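Local coordinates for NMB1025 protein (Neisseria meningitidis serogroup B, PDB 3KJJ) that is of unknown function but belongs to the YjgF/RutC family, whose trimeric members include enamine or imine deaminases and a reported endoribonuclease, at residues B[55-58]-B[59-62]. Sequence-based numbering, arbitrary orientation.
Sequences DRWL and AECG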
loop_
_atom_site.group_PDB
_atom_site.type_symbol
_atom_site.label_atom_id
_atom_site.label_comp_id
_atom_site.label_asym_id
_atom_site.label_seq_id
_atom_site.Cartn_x
_atom_site.Cartn_y
_atom_site.Cartn_z
ATOM N N ASP B 55 -9.960 8.057 -13.124
ATOM C CA ASP B 55 -11.219 7.817 -13.828
ATOM C C ASP B 55 -10.963 7.098 -15.156
ATOM O O ASP B 55 -11.619 6.112 -15.460
ATOM C CB ASP B 55 -11.974 9.125 -14.099
ATOM C CG ASP B 55 -12.619 9.720 -12.850
ATOM O OD1 ASP B 55 -12.829 8.995 -11.853
ATOM O OD2 ASP B 55 -12.940 10.930 -12.885
ATOM N N ARG B 56 -9.993 7.584 -15.921
ATOM C CA ARG B 56 -9.710 7.034 -17.247
ATOM C C ARG B 56 -9.169 5.605 -17.164
ATOM O O ARG B 56 -9.616 4.735 -17.912
ATOM C CB ARG B 56 -8.795 7.953 -18.063
ATOM C CG ARG B 56 -9.487 9.224 -18.582
ATOM C CD ARG B 56 -8.672 9.945 -19.676
ATOM N NE ARG B 56 -7.331 10.335 -19.228
ATOM C CZ ARG B 56 -7.046 11.469 -18.585
ATOM N NH1 ARG B 56 -8.008 12.336 -18.300
ATOM N NH2 ARG B 56 -5.789 11.737 -18.218
ATOM N N TRP B 57 -8.262 5.353 -16.217
ATOM C CA TRP B 57 -7.697 4.012 -16.040
ATOM C C TRP B 57 -8.655 3.011 -15.399
ATOM O O TRP B 57 -8.596 1.821 -15.706
ATOM C CB TRP B 57 -6.343 4.051 -15.306
ATOM C CG TRP B 57 -5.256 4.672 -16.166
ATOM C CD1 TRP B 57 -4.624 5.865 -15.952
ATOM C CD2 TRP B 57 -4.704 4.140 -17.381
ATOM N NE1 TRP B 57 -3.710 6.103 -16.941
ATOM C CE2 TRP B 57 -3.741 5.063 -17.837
ATOM C CE3 TRP B 57 -4.943 2.983 -18.136
ATOM C CZ2 TRP B 57 -3.007 4.863 -19.012
ATOM C CZ3 TRP B 57 -4.205 2.779 -19.298
ATOM C CH2 TRP B 57 -3.248 3.717 -19.724
ATOM N N LEU B 58 -9.556 3.488 -14.542
ATOM C CA LEU B 58 -10.547 2.597 -13.940
ATOM C C LEU B 58 -11.556 2.161 -15.005
ATOM O O LEU B 58 -11.936 0.985 -15.062
ATOM C CB LEU B 58 -11.222 3.249 -12.715
ATOM C CG LEU B 58 -10.375 3.399 -11.430
ATOM C CD1 LEU B 58 -11.194 4.010 -10.295
ATOM C CD2 LEU B 58 -9.735 2.089 -10.970
ATOM N N ALA B 59 -11.960 3.102 -15.860
ATOM C CA ALA B 59 -12.813 2.800 -17.020
ATOM C C ALA B 59 -12.193 1.719 -17.906
ATOM O O ALA B 59 -12.842 0.719 -18.239
ATOM C CB ALA B 59 -13.095 4.070 -17.831
ATOM N N GLU B 60 -10.924 1.905 -18.258
ATOM C CA GLU B 60 -10.205 0.918 -19.045
ATOM C C GLU B 60 -10.218 -0.480 -18.398
ATOM O O GLU B 60 -10.238 -1.480 -19.107
ATOM C CB GLU B 60 -8.776 1.394 -19.334
ATOM C CG GLU B 60 -8.248 0.906 -20.680
ATOM C CD GLU B 60 -7.195 1.827 -21.292
ATOM O OE1 GLU B 60 -6.204 1.302 -21.848
ATOM O OE2 GLU B 60 -7.359 3.068 -21.232
ATOM N N CYS B 61 -10.228 -0.547 -17.064
ATOM C CA CYS B 61 -10.235 -1.839 -16.347
ATOM C C CYS B 61 -11.619 -2.420 -16.035
ATOM O O CYS B 61 -11.727 -3.477 -15.393
ATOM C CB CYS B 61 -9.432 -1.739 -15.045
ATOM S SG CYS B 61 -7.707 -1.290 -15.277
ATOM N N GLY B 62 -12.675 -1.740 -16.472
ATOM C CA GLY B 62 -14.035 -2.195 -16.194
ATOM C C GLY B 62 -14.431 -1.900 -14.758
ATOM O O GLY B 62 -15.192 -2.645 -14.144
#
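The indole of Trp-57 and the carboxylate of Glu-60 lie side by side on one flank of helix 43-60, pointing the same way with their planes 37° apart. The acid meets the six-membered ring obliquely: Glu-60 OE1 comes to 3.6 Å from Trp-57 CZ3, and OE2, also closest to CZ3, lies within 3.9 Å of CE3. Trp-57 holds its CG beside the backbone N (chi1 -69°), and Glu-60 runs out extended beyond CG, which carries its carboxylate to the benzo part of the indole. The indole also touches Leu-32, Met-35 and Glu-22. The last turn of the helix ends here. Ala-59 N gives a nearly straight bond to Asp-55 O (3.1 Å), and Glu-60 N does the same to Arg-56 O. The next bond, Cys-61 N to Trp-57 O (3.2 Å), is bent to 136°, and the same N-H also makes a weak bond to Leu-58 O. Gly-62, at positive phi, closes a Schellman motif, its N bonding back to Ala-59 O (3.0 Å), and shares a backbone hydrogen bond with Arg-123. Cys-61 keeps SG 3.3 Å from Trp-57 O and touches Ile-30 and Ala-23, as Leu-58 touches Leu-32; both are buried against the sheet, whereas Glu-60 is exposed. Asp-55 OD1 accepts a bond from Trp-91 NE1, tying in helix 81-91. No hydrogen bond joins the carboxylate of Glu-60 to the indole; its oxygens meet ring carbons in van der Waals contact, perhaps with a slight electrostatic gain from the ring C-H groups.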